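Local atomic coordinates of putative cell adhesion protein (Bacteroides eggerthii, PDB entry 4GPV), a protein that probably serves as a FimA-like fimbrial subunit, building or decorating a pilus through which this gut bacterium adheres. Residues V103-E106 / T107-L110; T292-G296 / K297-V301. All blocks are in the same frame, centred on the assembly; numbering follows the deposited sequence.

Interaction 1: residues V103-E106 / T107-L110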
ATOM      1  N   VAL A 103      19.587   3.658 -12.944  1.00 25.71           N
ATOM      2  CA  VAL A 103      20.061   4.561 -11.884  1.00 24.43           C
ATOM      3  C   VAL A 103      21.577   4.764 -12.034  1.00 27.85           C
ATOM      4  O   VAL A 103      22.330   3.778 -12.051  1.00 27.51           O
ATOM      5  CB  VAL A 103      19.711   4.039 -10.475  1.00 26.22           C
ATOM      6  CG1 VAL A 103      20.455   4.810  -9.392  1.00 26.51           C
ATOM      7  CG2 VAL A 103      18.204   4.088 -10.230  1.00 25.66           C
ATOM      8  N   LYS A 104      22.012   6.030 -12.150  1.00 24.68           N
ATOM      9  CA  LYS A 104      23.429   6.364 -12.300  1.00 25.65           C
ATOM     10  C   LYS A 104      23.904   7.228 -11.152  1.00 30.50           C
ATOM     11  O   LYS A 104      25.108   7.295 -10.875  1.00 31.88           O
ATOM     12  CB  LYS A 104      23.690   7.119 -13.621  1.00 28.85           C
ATOM     13  CG  LYS A 104      23.007   6.557 -14.861  1.00 36.99           C
ATOM     14  CD  LYS A 104      23.746   5.397 -15.488  1.00 38.75           C
ATOM     15  CE  LYS A 104      23.120   5.026 -16.803  1.00 40.85           C
ATOM     16  NZ  LYS A 104      23.364   3.605 -17.122  1.00 57.28           N
ATOM     17  N   THR A 105      22.965   7.972 -10.552  1.00 25.81           N
ATOM     18  CA  THR A 105      23.234   8.920  -9.480  1.00 25.69           C
ATOM     19  C   THR A 105      22.200   8.854  -8.370  1.00 28.47           C
ATOM     20  O   THR A 105      21.136   8.247  -8.523  1.00 26.51           O
ATOM     21  CB  THR A 105      23.248  10.360 -10.025  1.00 34.23           C
ATOM     22  OG1 THR A 105      21.916  10.688 -10.438  1.00 30.25           O
ATOM     23  CG2 THR A 105      24.288  10.598 -11.133  1.00 35.56           C
ATOM     24  N   GLU A 106      22.490   9.549  -7.262  1.00 26.50           N
ATOM     25  CA  GLU A 106      21.579   9.604  -6.124  1.00 24.94           C
ATOM     26  C   GLU A 106      20.281  10.303  -6.531  1.00 28.91           C
ATOM     27  O   GLU A 106      19.206   9.837  -6.166  1.00 26.89           O
ATOM     28  CB  GLU A 106      22.277  10.335  -4.982  1.00 26.98           C
ATOM     29  CG  GLU A 106      21.536  10.304  -3.659  1.00 30.40           C
ATOM     30  CD  GLU A 106      22.353  10.878  -2.520  1.00 43.06           C
ATOM     31  OE1 GLU A 106      23.493  11.335  -2.768  1.00 42.76           O
ATOM     32  OE2 GLU A 106      21.860  10.858  -1.372  1.00 34.59           O
ATOM     33  N   THR A 107      20.385  11.376  -7.349  1.00 27.71           N
ATOM     34  CA  THR A 107      19.222  12.104  -7.876  1.00 27.73           C
ATOM     35  C   THR A 107      18.331  11.118  -8.644  1.00 29.54           C
ATOM     36  O   THR A 107      17.127  11.115  -8.416  1.00 29.60           O
ATOM     37  CB  THR A 107      19.682  13.294  -8.738  1.00 36.73           C
ATOM     38  OG1 THR A 107      20.469  14.164  -7.923  1.00 38.78           O
ATOM     39  CG2 THR A 107      18.505  14.098  -9.326  1.00 40.60           C
ATOM     40  N   ASP A 108      18.919  10.220  -9.464  1.00 26.54           N
ATOM     41  CA  ASP A 108      18.134   9.211 -10.197  1.00 25.50           C
ATOM     42  C   ASP A 108      17.398   8.276  -9.280  1.00 28.64           C
ATOM     43  O   ASP A 108      16.226   7.980  -9.528  1.00 28.49           O
ATOM     44  CB  ASP A 108      19.009   8.347 -11.112  1.00 26.98           C
ATOM     45  CG  ASP A 108      19.643   9.076 -12.274  1.00 35.66           C
ATOM     46  OD1 ASP A 108      19.103  10.142 -12.674  1.00 35.79           O
ATOM     47  OD2 ASP A 108      20.649   8.552 -12.824  1.00 33.90           O
ATOM     48  N   LEU A 109      18.097   7.742  -8.260  1.00 22.99           N
ATOM     49  CA  LEU A 109      17.475   6.779  -7.368  1.00 21.37           C
ATOM     50  C   LEU A 109      16.296   7.410  -6.621  1.00 25.59           C
ATOM     51  O   LEU A 109      15.256   6.773  -6.480  1.00 24.80           O
ATOM     52  CB  LEU A 109      18.494   6.224  -6.366  1.00 21.53           C
ATOM     53  CG  LEU A 109      17.913   5.256  -5.328  1.00 25.15           C
ATOM     54  CD1 LEU A 109      17.431   3.994  -5.958  1.00 23.73           C
ATOM     55  CD2 LEU A 109      18.914   4.922  -4.290  1.00 25.73           C
ATOM     56  N   LEU A 110      16.462   8.660  -6.154  1.00 23.95           N
ATOM     57  CA  LEU A 110      15.451   9.362  -5.373  1.00 24.55           C
ATOM     58  C   LEU A 110      14.147   9.587  -6.150  1.00 28.79           C
ATOM     59  O   LEU A 110      13.085   9.744  -5.534  1.00 28.72           O
ATOM     60  CB  LEU A 110      15.999  10.701  -4.861  1.00 25.16           C
ATOM     61  CG  LEU A 110      17.134  10.596  -3.836  1.00 31.10           C
ATOM     62  CD1 LEU A 110      17.676  11.978  -3.464  1.00 32.91           C
ATOM     63  CD2 LEU A 110      16.711   9.834  -2.597  1.00 28.55           C
TER
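D108 reaches back to T105, the N-cap residue of helix 106-111, and the two form a capping box: T105 N donates to D108 OD2, and D108 N donates to T105 OG1. Followed outward, the side chain begins with D108 CB, 3.4 Å from T105 O. With chi1 at -67°, D108 CG stands beside the residue's own backbone N and is turned back toward the chain that enters the helix, 3.3 Å from T105 OG1. At the tip, K104 N gives D108 OD2 a bond of 2.9 Å through the lone pair that faces away from OD1, while T105 N meets the same D108 OD2 from above the carboxylate plane, 48° out of it, in a longer bond of 3.3 Å. One oxygen thus holds two consecutive amides.

In the reciprocal half of the box, D108 N lies 3.2 Å from T105 OG1, with an N-H...O angle of 160°. The T105 side chain is turned so that OG1, lying between its backbone N and carbonyl carbon, faces the first turn. Regular helical bonds then follow, from L109 N to T105 O and from L110 N to E106 O. Beside the polar cap, V103 CG1 packs 3.9 Å from L109 CB, and L109 continues onto F53, F55 and F100. The E106 side chain leaves the turn to lie on F55 and K85, and OE2 is hydrogen-bonded to Y87 OH.

Chemically, T105 OG1 serves a first-turn amide, while the D108 carboxylate ties down the two amides before the helix; its negative charge is also likely to be favoured by the helix dipole.

Interaction 2: residues T292-G296 / K297-V301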
ATOM      1  N   THR A 292      -6.181   9.966   5.751  1.00 20.19           N
ATOM      2  CA  THR A 292      -5.859   9.752   4.351  1.00 19.95           C
ATOM      3  C   THR A 292      -4.917   8.540   4.354  1.00 21.78           C
ATOM      4  O   THR A 292      -4.653   7.977   5.430  1.00 23.22           O
ATOM      5  CB  THR A 292      -5.323  11.007   3.656  1.00 21.50           C
ATOM      6  OG1 THR A 292      -4.138  11.426   4.331  1.00 20.93           O
ATOM      7  CG2 THR A 292      -6.348  12.146   3.634  1.00 19.55           C
ATOM      8  N   ILE A 293      -4.408   8.105   3.203  1.00 16.64           N
ATOM      9  CA  ILE A 293      -3.572   6.904   3.226  1.00 15.87           C
ATOM     10  C   ILE A 293      -2.111   7.284   3.227  1.00 18.95           C
ATOM     11  O   ILE A 293      -1.655   7.974   2.326  1.00 18.81           O
ATOM     12  CB  ILE A 293      -3.892   5.974   2.019  1.00 18.80           C
ATOM     13  CG1 ILE A 293      -5.367   5.517   1.989  1.00 18.33           C
ATOM     14  CG2 ILE A 293      -2.914   4.802   1.919  1.00 19.08           C
ATOM     15  CD1 ILE A 293      -5.834   4.638   3.196  1.00 25.29           C
ATOM     16  N   GLU A 294      -1.360   6.759   4.210  1.00 18.94           N
ATOM     17  CA  GLU A 294       0.080   6.981   4.325  1.00 20.66           C
ATOM     18  C   GLU A 294       0.833   5.683   4.163  1.00 22.54           C
ATOM     19  O   GLU A 294       0.361   4.665   4.673  1.00 20.64           O
ATOM     20  CB  GLU A 294       0.432   7.526   5.713  1.00 22.60           C
ATOM     21  CG  GLU A 294      -0.123   8.879   6.072  1.00 33.15           C
ATOM     22  CD  GLU A 294       0.426   9.252   7.430  1.00 49.03           C
ATOM     23  OE1 GLU A 294       1.658   9.468   7.542  1.00 41.31           O
ATOM     24  OE2 GLU A 294      -0.344   9.163   8.410  1.00 43.80           O
ATOM     25  N   PRO A 295       2.035   5.699   3.557  1.00 19.45           N
ATOM     26  CA  PRO A 295       2.839   4.470   3.503  1.00 18.86           C
ATOM     27  C   PRO A 295       3.209   4.027   4.899  1.00 21.50           C
ATOM     28  O   PRO A 295       3.319   4.873   5.790  1.00 20.41           O
ATOM     29  CB  PRO A 295       4.125   4.887   2.760  1.00 21.14           C
ATOM     30  CG  PRO A 295       3.953   6.266   2.373  1.00 26.86           C
ATOM     31  CD  PRO A 295       2.725   6.850   2.932  1.00 22.26           C
ATOM     32  N   GLY A 296       3.377   2.728   5.103  1.00 20.58           N
ATOM     33  CA  GLY A 296       3.814   2.227   6.406  1.00 20.40           C
ATOM     34  C   GLY A 296       2.763   2.305   7.494  1.00 22.03           C
ATOM     35  O   GLY A 296       3.103   2.260   8.681  1.00 21.88           O
ATOM     36  N   LYS A 297       1.492   2.446   7.110  1.00 17.91           N
ATOM     37  CA  LYS A 297       0.387   2.429   8.087  1.00 17.11           C
ATOM     38  C   LYS A 297      -0.544   1.294   7.733  1.00 18.74           C
ATOM     39  O   LYS A 297      -0.688   0.928   6.558  1.00 19.48           O
ATOM     40  CB  LYS A 297      -0.372   3.774   8.097  1.00 19.86           C
ATOM     41  CG  LYS A 297       0.498   4.941   8.580  1.00 31.34           C
ATOM     42  CD  LYS A 297       0.073   5.473   9.931  1.00 45.68           C
ATOM     43  CE  LYS A 297       1.002   6.586  10.373  1.00 60.17           C
ATOM     44  NZ  LYS A 297       0.266   7.780  10.865  1.00 74.70           N
ATOM     45  N   SER A 298      -1.208   0.758   8.752  1.00 18.10           N
ATOM     46  CA  SER A 298      -2.121  -0.356   8.633  1.00 17.99           C
ATOM     47  C   SER A 298      -3.487   0.127   9.133  1.00 21.02           C
ATOM     48  O   SER A 298      -3.609   0.487  10.294  1.00 21.82           O
ATOM     49  CB  SER A 298      -1.585  -1.532   9.456  1.00 20.58           C
ATOM     50  OG  SER A 298      -2.519  -2.603   9.520  1.00 23.35           O
ATOM     51  N   TYR A 299      -4.488   0.196   8.238  1.00 17.90           N
ATOM     52  CA  TYR A 299      -5.810   0.728   8.581  1.00 17.32           C
ATOM     53  C   TYR A 299      -6.782  -0.394   8.783  1.00 21.17           C
ATOM     54  O   TYR A 299      -6.876  -1.295   7.945  1.00 21.69           O
ATOM     55  CB  TYR A 299      -6.346   1.656   7.448  1.00 17.64           C
ATOM     56  CG  TYR A 299      -5.413   2.821   7.187  1.00 17.19           C
ATOM     57  CD1 TYR A 299      -4.327   2.688   6.327  1.00 18.45           C
ATOM     58  CD2 TYR A 299      -5.550   4.019   7.884  1.00 18.55           C
ATOM     59  CE1 TYR A 299      -3.426   3.732   6.130  1.00 19.30           C
ATOM     60  CE2 TYR A 299      -4.656   5.078   7.686  1.00 19.00           C
ATOM     61  CZ  TYR A 299      -3.590   4.921   6.810  1.00 24.57           C
ATOM     62  OH  TYR A 299      -2.644   5.897   6.633  1.00 23.39           O
ATOM     63  N   THR A 300      -7.537  -0.305   9.847  1.00 19.55           N
ATOM     64  CA  THR A 300      -8.591  -1.280  10.128  1.00 19.75           C
ATOM     65  C   THR A 300      -9.925  -0.544   9.988  1.00 22.53           C
ATOM     66  O   THR A 300     -10.167   0.472  10.664  1.00 21.33           O
ATOM     67  CB  THR A 300      -8.414  -1.946  11.482  1.00 26.03           C
ATOM     68  OG1 THR A 300      -7.181  -2.675  11.501  1.00 26.70           O
ATOM     69  CG2 THR A 300      -9.579  -2.887  11.803  1.00 27.89           C
ATOM     70  N   VAL A 301     -10.754  -1.009   9.046  1.00 18.17           N
ATOM     71  CA  VAL A 301     -12.045  -0.392   8.800  1.00 18.13           C
ATOM     72  C   VAL A 301     -13.115  -1.345   9.266  1.00 21.92           C
ATOM     73  O   VAL A 301     -13.178  -2.441   8.714  1.00 20.14           O
ATOM     74  CB  VAL A 301     -12.239  -0.069   7.304  1.00 19.52           C
ATOM     75  CG1 VAL A 301     -13.628   0.535   7.036  1.00 19.68           C
ATOM     76  CG2 VAL A 301     -11.120   0.830   6.762  1.00 19.76           C
TER
HETATM   77  O   HOH W   1      -3.049   8.090   8.063  1.00 29.40           O
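Y299 folds back from the start of strand 297-306 onto the loop that leads into it, and a type II beta turn from E294 to K297 joins the two. In the first shell, the phenol oxygen meets the loop backbone: E294 N donates to Y299 OH over 2.9 Å, approaching at the ring edge, near its plane. Over one face of the Y299 ring lies I293 CD1, 4.1 Å from the ring centroid and 20° off its normal, a CH-pi contact displaced toward the rim.

A single water ties this shell together. The water oxygen accepts from Y299 OH at 2.6 Å, and the water donates to both T292 O and E294 OE2, so the hydroxyl is gripped by loop amide and water alike. OE2 also takes a salt bridge from K297, whose chain runs alongside that of E294 and bends at chi2 and chi4 to deliver its ammonium.

Further out, the turn positions these groups. G296 occupies its third position with a positive phi of 72°, a conformation that suits glycine, and K297 N closes the turn on E294 O in a weak bond of 3.5 Å. Backbone bonds from G296 to A157 and W338 and from K297 to K159 set the turn between strands 146-169 and 329-343, while I293 rests on A158 and I160. The ammonium of K297 meets E294 OE2 on its syn side, with NZ 2.9 Å away and 33° out of the carboxylate plane.

How the interactions relate
Interactions 1 and 2 come in series along the chain, and each shows how a loop is fixed where it passes into regular structure, a helix in 103-110 and a strand in 292-301. Their centres lie 28 Å apart and their nearest atoms about 13 Å, so they do not touch. Interaction 1 sits far from the chain centre, its helix packed on strands 50-56 and 83-90; interaction 2 is nearer the middle, in the C-terminal FimA-like family region. The same mixed sheet connects them indirectly, since strands 50-56, 83-90, 133-138, 146-169 and 297-306 pair in succession. The two contacts thus fix a loop-to-helix and a loop-to-strand junction in separate parts of one strand-rich chain.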